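Local coordinates for putative dehydrogenase (Pseudomonas fluorescens, PDB 6UUG), which acts as the two-component flavin-dependent methanesulfinate monooxygenase MsuC of bacterial methyl sulfur assimilation, at residues R37-E42 with R61-D66. Numbering follows the deposited sequence.
Sequences RQLAAE and RDALRD
L39 reaches across from helix 32-53 and forks over A63 and L64 of helix 58-67. This is apolar helix-helix packing within the N-terminal domain of the acyl-CoA dehydrogenase fold. The L39 CB is directed toward the partner helix, and the two methyl branches divide the work. CD2 lies against the methyl of A63, with L39 CD2 4.1 Å from A63 CB. The other branch turns to L64. The CG of L39 stands anti to its own carbonyl carbon (chi1 -78°), and CD1 lies anti to CA (chi2 176°), which extends that branch to the L64 methyl. The A63 CB is directed toward the partner helix as well. L39 CA and A63 CA, 7.8 Å apart, are the nearest CA pair across the two segments. The small A63 is consistent with this close spacing. The CB of L64 leaves to one side, but the end of the side chain comes nearer. The two leucines lie at an oblique angle to each other. F95 of helix 85-96 touches both leucines, and L69 adds to the apolar surroundings of L39. On another side of helix 58-67, R65 makes salt bridges to D62, with a weak, bent hydrogen bond, and to D173. The L39-L64 contact is made by single methyl groups, L39 CD1 and L64 CD2, 3.9 Å apart.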
ATOM      1  N   ARG A  37      -1.536   2.605 -35.357  1.00 36.52           N
ATOM      2  CA  ARG A  37      -0.179   2.578 -34.818  1.00 38.69           C
ATOM      3  C   ARG A  37       0.748   3.468 -35.637  1.00 39.01           C
ATOM      4  O   ARG A  37       1.652   4.113 -35.091  1.00 39.58           O
ATOM      5  CB  ARG A  37       0.349   1.144 -34.765  1.00 39.50           C
ATOM      6  CG  ARG A  37      -0.351   0.267 -33.738  1.00 42.15           C
ATOM      7  CD  ARG A  37      -0.260  -1.217 -34.080  1.00 53.12           C
ATOM      8  NE  ARG A  37       0.979  -1.834 -33.620  1.00 53.37           N
ATOM      9  N   GLN A  38       0.524   3.518 -36.949  1.00 38.52           N
ATOM     10  CA  GLN A  38       1.265   4.425 -37.814  1.00 40.93           C
ATOM     11  C   GLN A  38       0.977   5.878 -37.457  1.00 38.34           C
ATOM     12  O   GLN A  38       1.896   6.696 -37.358  1.00 41.43           O
ATOM     13  CB  GLN A  38       0.899   4.117 -39.265  1.00 47.19           C
ATOM     14  CG  GLN A  38       1.480   5.001 -40.322  1.00 53.41           C
ATOM     15  CD  GLN A  38       1.131   4.472 -41.697  1.00 53.03           C
ATOM     16  OE1 GLN A  38       1.797   3.572 -42.209  1.00 65.94           O
ATOM     17  NE2 GLN A  38       0.059   4.991 -42.282  1.00 55.64           N
ATOM     18  N   LEU A  39      -0.305   6.217 -37.272  1.00 36.35           N
ATOM     19  CA  LEU A  39      -0.675   7.561 -36.844  1.00 35.78           C
ATOM     20  C   LEU A  39      -0.074   7.887 -35.486  1.00 37.69           C
ATOM     21  O   LEU A  39       0.426   8.997 -35.265  1.00 38.91           O
ATOM     22  CB  LEU A  39      -2.199   7.695 -36.762  1.00 37.54           C
ATOM     23  CG  LEU A  39      -3.049   7.885 -38.007  1.00 45.80           C
ATOM     24  CD1 LEU A  39      -4.507   7.878 -37.592  1.00 42.43           C
ATOM     25  CD2 LEU A  39      -2.683   9.200 -38.667  1.00 46.29           C
ATOM     26  N   ALA A  40      -0.162   6.936 -34.549  1.00 37.65           N
ATOM     27  CA  ALA A  40       0.394   7.140 -33.214  1.00 36.29           C
ATOM     28  C   ALA A  40       1.874   7.497 -33.281  1.00 36.76           C
ATOM     29  O   ALA A  40       2.346   8.362 -32.535  1.00 41.05           O
ATOM     30  CB  ALA A  40       0.177   5.883 -32.369  1.00 36.89           C
ATOM     31  N   ALA A  41       2.624   6.836 -34.168  1.00 38.40           N
ATOM     32  CA  ALA A  41       4.037   7.171 -34.338  1.00 44.23           C
ATOM     33  C   ALA A  41       4.214   8.625 -34.773  1.00 43.40           C
ATOM     34  O   ALA A  41       5.101   9.331 -34.269  1.00 45.15           O
ATOM     35  CB  ALA A  41       4.680   6.219 -35.348  1.00 45.02           C
ATOM     36  N   GLU A  42       3.380   9.092 -35.705  1.00 41.29           N
ATOM     37  CA  GLU A  42       3.447  10.489 -36.125  1.00 40.96           C
ATOM     38  C   GLU A  42       3.027  11.420 -34.993  1.00 43.07           C
ATOM     39  O   GLU A  42       3.665  12.457 -34.767  1.00 42.58           O
ATOM     40  CB  GLU A  42       2.570  10.717 -37.362  1.00 41.34           C
ATOM     41  CG  GLU A  42       3.014   9.936 -38.585  1.00 46.52           C
ATOM     42  N   ARG A  61      -6.294  16.143 -35.718  1.00 39.55           N
ATOM     43  CA  ARG A  61      -7.691  15.827 -35.989  1.00 39.80           C
ATOM     44  C   ARG A  61      -7.930  15.648 -37.483  1.00 42.79           C
ATOM     45  O   ARG A  61      -8.683  14.758 -37.894  1.00 37.24           O
ATOM     46  CB  ARG A  61      -8.598  16.918 -35.413  1.00 38.63           C
ATOM     47  CG  ARG A  61      -8.559  17.013 -33.877  1.00 42.70           C
ATOM     48  CD  ARG A  61      -9.320  18.225 -33.351  1.00 41.25           C
ATOM     49  NE  ARG A  61     -10.730  18.155 -33.706  1.00 40.31           N
ATOM     50  CZ  ARG A  61     -11.669  17.582 -32.959  1.00 41.41           C
ATOM     51  NH1 ARG A  61     -11.359  17.029 -31.783  1.00 39.34           N
ATOM     52  NH2 ARG A  61     -12.923  17.559 -33.389  1.00 40.76           N
ATOM     53  N   ASP A  62      -7.280  16.471 -38.319  1.00 38.99           N
ATOM     54  CA  ASP A  62      -7.401  16.273 -39.764  1.00 43.54           C
ATOM     55  C   ASP A  62      -6.764  14.955 -40.197  1.00 42.40           C
ATOM     56  O   ASP A  62      -7.267  14.284 -41.105  1.00 39.85           O
ATOM     57  CB  ASP A  62      -6.765  17.445 -40.522  1.00 48.40           C
ATOM     58  CG  ASP A  62      -7.614  18.710 -40.477  1.00 49.88           C
ATOM     59  OD1 ASP A  62      -8.825  18.625 -40.166  1.00 48.69           O
ATOM     60  OD2 ASP A  62      -7.059  19.795 -40.757  1.00 52.66           O
ATOM     61  N   ALA A  63      -5.656  14.569 -39.559  1.00 39.57           N
ATOM     62  CA  ALA A  63      -5.046  13.277 -39.854  1.00 40.71           C
ATOM     63  C   ALA A  63      -5.998  12.129 -39.534  1.00 39.47           C
ATOM     64  O   ALA A  63      -6.015  11.116 -40.240  1.00 39.82           O
ATOM     65  CB  ALA A  63      -3.738  13.124 -39.080  1.00 39.75           C
ATOM     66  N   LEU A  64      -6.789  12.264 -38.466  1.00 40.58           N
ATOM     67  CA  LEU A  64      -7.840  11.286 -38.189  1.00 35.97           C
ATOM     68  C   LEU A  64      -8.908  11.296 -39.278  1.00 39.83           C
ATOM     69  O   LEU A  64      -9.359  10.232 -39.721  1.00 38.74           O
ATOM     70  CB  LEU A  64      -8.467  11.560 -36.816  1.00 39.99           C
ATOM     71  CG  LEU A  64      -7.576  11.249 -35.609  1.00 37.56           C
ATOM     72  CD1 LEU A  64      -8.277  11.687 -34.320  1.00 35.69           C
ATOM     73  CD2 LEU A  64      -7.262   9.776 -35.554  1.00 38.79           C
ATOM     74  N   ARG A  65      -9.324  12.484 -39.724  1.00 38.94           N
ATOM     75  CA  ARG A  65     -10.293  12.573 -40.818  1.00 39.25           C
ATOM     76  C   ARG A  65      -9.818  11.807 -42.047  1.00 38.09           C
ATOM     77  O   ARG A  65     -10.561  11.001 -42.620  1.00 42.84           O
ATOM     78  CB  ARG A  65     -10.553  14.037 -41.174  1.00 41.85           C
ATOM     79  CG  ARG A  65     -11.423  14.773 -40.185  1.00 40.00           C
ATOM     80  CD  ARG A  65     -11.615  16.222 -40.584  1.00 42.74           C
ATOM     81  NE  ARG A  65     -12.607  16.840 -39.716  1.00 40.34           N
ATOM     82  CZ  ARG A  65     -12.324  17.536 -38.619  1.00 44.54           C
ATOM     83  NH1 ARG A  65     -11.064  17.755 -38.261  1.00 41.24           N
ATOM     84  NH2 ARG A  65     -13.313  18.034 -37.886  1.00 42.58           N
ATOM     85  N   ASP A  66      -8.562  12.019 -42.445  1.00 43.65           N
ATOM     86  CA  ASP A  66      -8.030  11.384 -43.646  1.00 42.68           C
ATOM     87  C   ASP A  66      -7.785   9.890 -43.471  1.00 47.01           C
ATOM     88  O   ASP A  66      -7.741   9.165 -44.468  1.00 43.48           O
ATOM     89  CB  ASP A  66      -6.741  12.092 -44.061  1.00 45.64           C
ATOM     90  CG  ASP A  66      -6.978  13.543 -44.453  1.00 49.94           C
ATOM     91  OD1 ASP A  66      -8.142  13.894 -44.756  1.00 50.15           O
ATOM     92  OD2 ASP A  66      -6.007  14.327 -44.457  1.00 53.77           O
TER